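Local coordinates for ribosome-inactivating protein (Lychnis chalcedonica, PDB 2G5X) that belongs to the plant ribosome-inactivating proteins, a family whose members share a mixed alpha/beta fold, at residues V71-R76 with A158-I163; I196-N201 with G219-E224. All coordinates share one frame; numbering follows the deposited sequence.

Interaction 1: residues V71-R76 with A158-I163; sequences VGFQDR and AKFALI
The ring of F160 turns its edge to one face of the F73 ring, and the two form a T-shaped (edge-to-face) pair. CE2 of F160 is the leading atom: it stands over the F73 face, 4.5 Å from CG of F73. Taken from F160 the roles swap: F73 CG lies at that ring's edge, near its plane. The planes make an angle of 77°, close to perpendicular, with the ring centroids 5.8 Å apart. This is a slender bridge between residues 71-76 of strand 69-76 and residues 158-163 of helix 154-173, burying 64 Å² over both sides, practically all of it on these two residues.

Both side chains leave their backbones toward the opposite segment. In F73, chi1 of 67° places CG between the backbone N and the carbonyl carbon, which lifts the ring off the strand toward the helix. F160 has its CG anti to N (chi1 168°), which carries its ring edge to the F73 face.

I59, on the adjacent antiparallel strand 58-64, touches both rings. L140 and A143 of helix 137-145 also pack on F160, while L113 packs on F73. Strand 69-76 is itself held between its sheet neighbours, with backbone bonds from F73 to N86 and from Q74 to T60.

The contact therefore joins the sheet to helix 154-173 inside the hydrophobic core of the ribosome-inactivating protein fold. Only hydrocarbon groups meet; the attraction is probably mostly dispersion, with a small contribution from the C-H edge of F160 facing the pi face of F73. With no polar group engaged across this interface, the fit rests on ring orientation and the packing of neighbouring apolar side chains.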
loop_
_atom_site.group_PDB
_atom_site.type_symbol
_atom_site.label_atom_id
_atom_site.label_comp_id
_atom_site.label_asym_id
_atom_site.label_seq_id
_atom_site.Cartn_x
_atom_site.Cartn_y
_atom_site.Cartn_z
ATOM N N VAL A 71 4.631 -6.713 -0.925
ATOM C CA VAL A 71 5.641 -7.762 -0.786
ATOM C C VAL A 71 7.075 -7.270 -0.577
ATOM O O VAL A 71 7.960 -8.065 -0.258
ATOM C CB VAL A 71 5.633 -8.718 -2.010
ATOM C CG1 VAL A 71 4.244 -9.342 -2.178
ATOM C CG2 VAL A 71 6.041 -7.964 -3.272
ATOM N N GLY A 72 7.305 -5.971 -0.745
ATOM C CA GLY A 72 8.644 -5.430 -0.563
ATOM C C GLY A 72 8.817 -4.068 -1.209
ATOM O O GLY A 72 7.841 -3.467 -1.662
ATOM N N PHE A 73 10.054 -3.578 -1.260
ATOM C CA PHE A 73 10.338 -2.277 -1.862
ATOM C C PHE A 73 11.773 -2.163 -2.382
ATOM O O PHE A 73 12.644 -2.958 -2.027
ATOM C CB PHE A 73 10.080 -1.150 -0.853
ATOM C CG PHE A 73 11.029 -1.148 0.318
ATOM C CD1 PHE A 73 10.746 -1.884 1.463
ATOM C CD2 PHE A 73 12.219 -0.425 0.263
ATOM C CE1 PHE A 73 11.633 -1.902 2.539
ATOM C CE2 PHE A 73 13.116 -0.436 1.331
ATOM C CZ PHE A 73 12.822 -1.176 2.473
ATOM N N GLN A 74 12.005 -1.156 -3.220
ATOM C CA GLN A 74 13.317 -0.906 -3.810
ATOM C C GLN A 74 13.842 0.489 -3.460
ATOM O O GLN A 74 13.115 1.473 -3.575
ATOM C CB GLN A 74 13.220 -1.048 -5.337
ATOM C CG GLN A 74 14.372 -0.439 -6.126
ATOM C CD GLN A 74 14.066 -0.377 -7.614
ATOM O OE1 GLN A 74 14.214 -1.363 -8.335
ATOM N NE2 GLN A 74 13.615 0.785 -8.072
ATOM N N ASP A 75 15.096 0.567 -3.014
ATOM C CA ASP A 75 15.726 1.853 -2.701
ATOM C C ASP A 75 17.157 1.813 -3.249
ATOM O O ASP A 75 17.430 1.040 -4.168
ATOM C CB ASP A 75 15.684 2.143 -1.184
ATOM C CG ASP A 75 16.593 1.244 -0.369
ATOM O OD1 ASP A 75 16.792 0.076 -0.747
ATOM O OD2 ASP A 75 17.091 1.711 0.679
ATOM N N ARG A 76 18.066 2.637 -2.726
ATOM C CA ARG A 76 19.447 2.631 -3.227
ATOM C C ARG A 76 20.489 2.269 -2.175
ATOM O O ARG A 76 20.432 2.747 -1.047
ATOM C CB ARG A 76 19.806 3.988 -3.843
ATOM C CG ARG A 76 19.218 4.212 -5.227
ATOM C CD ARG A 76 19.707 5.510 -5.859
ATOM N NE ARG A 76 19.102 5.723 -7.174
ATOM C CZ ARG A 76 19.549 5.197 -8.310
ATOM N NH1 ARG A 76 20.626 4.422 -8.318
ATOM N NH2 ARG A 76 18.901 5.432 -9.443
ATOM N N ALA A 158 9.238 -1.963 9.394
ATOM C CA ALA A 158 7.846 -2.281 9.717
ATOM C C ALA A 158 6.951 -1.045 9.804
ATOM O O ALA A 158 5.816 -1.060 9.328
ATOM C CB ALA A 158 7.780 -3.062 11.029
ATOM N N LYS A 159 7.460 0.021 10.415
ATOM C CA LYS A 159 6.688 1.250 10.559
ATOM C C LYS A 159 6.422 1.881 9.199
ATOM O O LYS A 159 5.298 2.291 8.906
ATOM C CB LYS A 159 7.437 2.233 11.460
ATOM C CG LYS A 159 7.456 1.843 12.922
ATOM C CD LYS A 159 7.667 3.072 13.793
ATOM C CE LYS A 159 6.747 4.208 13.397
ATOM N NZ LYS A 159 6.706 5.239 14.472
ATOM N N PHE A 160 7.460 1.948 8.369
ATOM C CA PHE A 160 7.341 2.510 7.028
ATOM C C PHE A 160 6.314 1.713 6.220
ATOM O O PHE A 160 5.480 2.283 5.517
ATOM C CB PHE A 160 8.703 2.473 6.320
ATOM C CG PHE A 160 8.631 2.773 4.848
ATOM C CD1 PHE A 160 8.261 4.033 4.399
ATOM C CD2 PHE A 160 8.914 1.784 3.910
ATOM C CE1 PHE A 160 8.168 4.308 3.034
ATOM C CE2 PHE A 160 8.822 2.049 2.540
ATOM C CZ PHE A 160 8.449 3.313 2.104
ATOM N N ALA A 161 6.377 0.391 6.326
ATOM C CA ALA A 161 5.455 -0.481 5.600
ATOM C C ALA A 161 3.997 -0.308 6.036
ATOM O O ALA A 161 3.100 -0.228 5.201
ATOM C CB ALA A 161 5.877 -1.938 5.773
ATOM N N LEU A 162 3.760 -0.255 7.343
ATOM C CA LEU A 162 2.400 -0.102 7.851
ATOM C C LEU A 162 1.765 1.223 7.447
ATOM O O LEU A 162 0.589 1.267 7.090
ATOM C CB LEU A 162 2.387 -0.246 9.374
ATOM C CG LEU A 162 2.519 -1.676 9.897
ATOM C CD1 LEU A 162 2.742 -1.658 11.401
ATOM C CD2 LEU A 162 1.263 -2.467 9.546
ATOM N N ILE A 163 2.539 2.304 7.495
ATOM C CA ILE A 163 2.009 3.605 7.112
ATOM C C ILE A 163 1.680 3.589 5.620
ATOM O O ILE A 163 0.639 4.101 5.195
ATOM C CB ILE A 163 3.016 4.740 7.409
ATOM C CG1 ILE A 163 3.258 4.841 8.920
ATOM C CG2 ILE A 163 2.473 6.063 6.883
ATOM C CD1 ILE A 163 4.371 5.821 9.304
#

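Interaction 2: residues I196-N201 with G219-E224; sequences ITLLEN and GQFTEE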
loop_
_atom_site.group_PDB
_atom_site.type_symbol
_atom_site.label_atom_id
_atom_site.label_comp_id
_atom_site.label_asym_id
_atom_site.label_seq_id
_atom_site.Cartn_x
_atom_site.Cartn_y
_atom_site.Cartn_z
ATOM N N ILE A 196 -12.496 1.627 11.667
ATOM C CA ILE A 196 -11.878 1.612 10.345
ATOM C C ILE A 196 -11.072 0.331 10.158
ATOM O O ILE A 196 -11.005 -0.211 9.057
ATOM C CB ILE A 196 -10.952 2.839 10.128
ATOM C CG1 ILE A 196 -11.806 4.082 9.865
ATOM C CG2 ILE A 196 -9.999 2.585 8.958
ATOM C CD1 ILE A 196 -11.015 5.367 9.730
ATOM N N THR A 197 -10.461 -0.152 11.235
ATOM C CA THR A 197 -9.679 -1.380 11.164
ATOM C C THR A 197 -10.601 -2.560 10.827
ATOM O O THR A 197 -10.243 -3.429 10.031
ATOM C CB THR A 197 -8.934 -1.643 12.496
ATOM O OG1 THR A 197 -8.002 -0.577 12.739
ATOM C CG2 THR A 197 -8.173 -2.961 12.437
ATOM N N LEU A 198 -11.792 -2.582 11.421
ATOM C CA LEU A 198 -12.753 -3.654 11.159
ATOM C C LEU A 198 -13.310 -3.518 9.740
ATOM O O LEU A 198 -13.568 -4.514 9.059
ATOM C CB LEU A 198 -13.897 -3.607 12.176
ATOM C CG LEU A 198 -14.927 -4.739 12.097
ATOM C CD1 LEU A 198 -14.234 -6.086 12.277
ATOM C CD2 LEU A 198 -15.983 -4.536 13.175
ATOM N N LEU A 199 -13.503 -2.276 9.302
ATOM C CA LEU A 199 -14.000 -2.019 7.956
ATOM C C LEU A 199 -13.011 -2.613 6.951
ATOM O O LEU A 199 -13.403 -3.315 6.014
ATOM C CB LEU A 199 -14.132 -0.511 7.723
ATOM C CG LEU A 199 -14.446 -0.049 6.300
ATOM C CD1 LEU A 199 -15.785 -0.625 5.829
ATOM C CD2 LEU A 199 -14.483 1.469 6.273
ATOM N N GLU A 200 -11.730 -2.319 7.155
ATOM C CA GLU A 200 -10.670 -2.824 6.287
ATOM C C GLU A 200 -10.679 -4.349 6.235
ATOM O O GLU A 200 -10.500 -4.942 5.173
ATOM C CB GLU A 200 -9.302 -2.339 6.782
ATOM C CG GLU A 200 -9.046 -0.854 6.550
ATOM C CD GLU A 200 -7.769 -0.357 7.212
ATOM O OE1 GLU A 200 -7.384 0.804 6.962
ATOM O OE2 GLU A 200 -7.152 -1.119 7.984
ATOM N N ASN A 201 -10.881 -4.984 7.384
ATOM C CA ASN A 201 -10.904 -6.442 7.433
ATOM C C ASN A 201 -12.025 -7.046 6.591
ATOM O O ASN A 201 -11.914 -8.185 6.134
ATOM C CB ASN A 201 -11.052 -6.931 8.876
ATOM C CG ASN A 201 -9.831 -6.631 9.724
ATOM O OD1 ASN A 201 -8.760 -6.323 9.205
ATOM N ND2 ASN A 201 -9.984 -6.741 11.037
ATOM N N GLY A 219 -25.820 -1.861 6.537
ATOM C CA GLY A 219 -25.796 -3.121 7.255
ATOM C C GLY A 219 -24.864 -2.949 8.436
ATOM O O GLY A 219 -25.031 -2.026 9.234
ATOM N N GLN A 220 -23.878 -3.832 8.555
ATOM C CA GLN A 220 -22.908 -3.731 9.635
ATOM C C GLN A 220 -22.197 -2.387 9.476
ATOM O O GLN A 220 -21.820 -1.745 10.453
ATOM C CB GLN A 220 -21.909 -4.886 9.550
ATOM C CG GLN A 220 -20.688 -4.735 10.438
ATOM C CD GLN A 220 -19.814 -5.976 10.428
ATOM O OE1 GLN A 220 -19.088 -6.247 11.388
ATOM N NE2 GLN A 220 -19.887 -6.744 9.347
ATOM N N PHE A 221 -22.024 -1.970 8.226
ATOM C CA PHE A 221 -21.390 -0.694 7.924
ATOM C C PHE A 221 -22.358 0.151 7.104
ATOM O O PHE A 221 -23.307 -0.372 6.517
ATOM C CB PHE A 221 -20.085 -0.906 7.148
ATOM C CG PHE A 221 -19.061 -1.710 7.899
ATOM C CD1 PHE A 221 -18.987 -3.091 7.744
ATOM C CD2 PHE A 221 -18.192 -1.091 8.791
ATOM C CE1 PHE A 221 -18.063 -3.843 8.469
ATOM C CE2 PHE A 221 -17.264 -1.836 9.521
ATOM C CZ PHE A 221 -17.202 -3.215 9.358
ATOM N N THR A 222 -22.123 1.456 7.074
ATOM C CA THR A 222 -22.988 2.361 6.326
ATOM C C THR A 222 -22.705 2.259 4.835
ATOM O O THR A 222 -21.692 1.697 4.419
ATOM C CB THR A 222 -22.771 3.825 6.751
ATOM O OG1 THR A 222 -21.473 4.257 6.325
ATOM C CG2 THR A 222 -22.875 3.967 8.257
ATOM N N GLU A 223 -23.604 2.812 4.028
ATOM C CA GLU A 223 -23.426 2.783 2.585
ATOM C C GLU A 223 -22.150 3.532 2.189
ATOM O O GLU A 223 -21.451 3.132 1.258
ATOM C CB GLU A 223 -24.644 3.397 1.894
ATOM C CG GLU A 223 -24.581 3.357 0.379
ATOM C CD GLU A 223 -25.903 3.717 -0.269
ATOM O OE1 GLU A 223 -25.937 3.846 -1.512
ATOM O OE2 GLU A 223 -26.908 3.865 0.462
ATOM N N GLU A 224 -21.842 4.607 2.909
ATOM C CA GLU A 224 -20.643 5.393 2.620
ATOM C C GLU A 224 -19.365 4.647 3.001
ATOM O O GLU A 224 -18.368 4.695 2.281
ATOM C CB GLU A 224 -20.696 6.739 3.352
ATOM C CG GLU A 224 -21.809 7.659 2.866
ATOM C CD GLU A 224 -23.175 7.267 3.400
ATOM O OE1 GLU A 224 -24.184 7.588 2.739
ATOM O OE2 GLU A 224 -23.243 6.654 4.486
#
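L199 lays its CD1 methyl over one face of the F221 ring in a CH-pi contact, where a loop of the ribosome-inactivating protein fold packs on helix 193-201. The methyl is 4.1 Å from the ring centroid, 20° off the normal and displaced toward the rim. The ring also reaches the helix backbone, where F221 CE2 comes to 3.6 Å from L199 CA. At the ring edge, in its plane, L198 CG meets F221 CZ at 3.9 Å, so two successive leucines hold the phenyl from different directions. The extended side chain of Q220 crosses L198 at about a right angle, with Q220 OE1 4.0 Å from L198 CD2; this is an outer, exposed touch.

In the next shell, F174 packs on L199 and M226 on F221. R130 forms a salt bridge with E200 and a hydrogen bond with N201, and R195 makes a weak hydrogen bond to Q220 O. F221 has CG anti to its carbonyl carbon (chi1 -61°), which sends the ring toward the helix. Within the loop, G219 N donates to F221 O at 2.9 Å.

Interactions 1 and 2 lie on opposite sides of the chain's centre, their own centres 26 Å apart and their nearest atoms about 8 Å apart without touching. They come in series: interaction 1 closes on helix 154-173 before helix 193-201 opens interaction 2. Helix 175-184 lies between them along the chain. F174, just past the end of helix 154-173, packs on L199, and I177 of helix 175-184 is touched by I196 and E200. Interaction 1 thus joins sheet to helix in the buried core, whereas interaction 2 fastens a partly exposed late loop, which follows C214, disulfide-bonded to C32, onto the helical region.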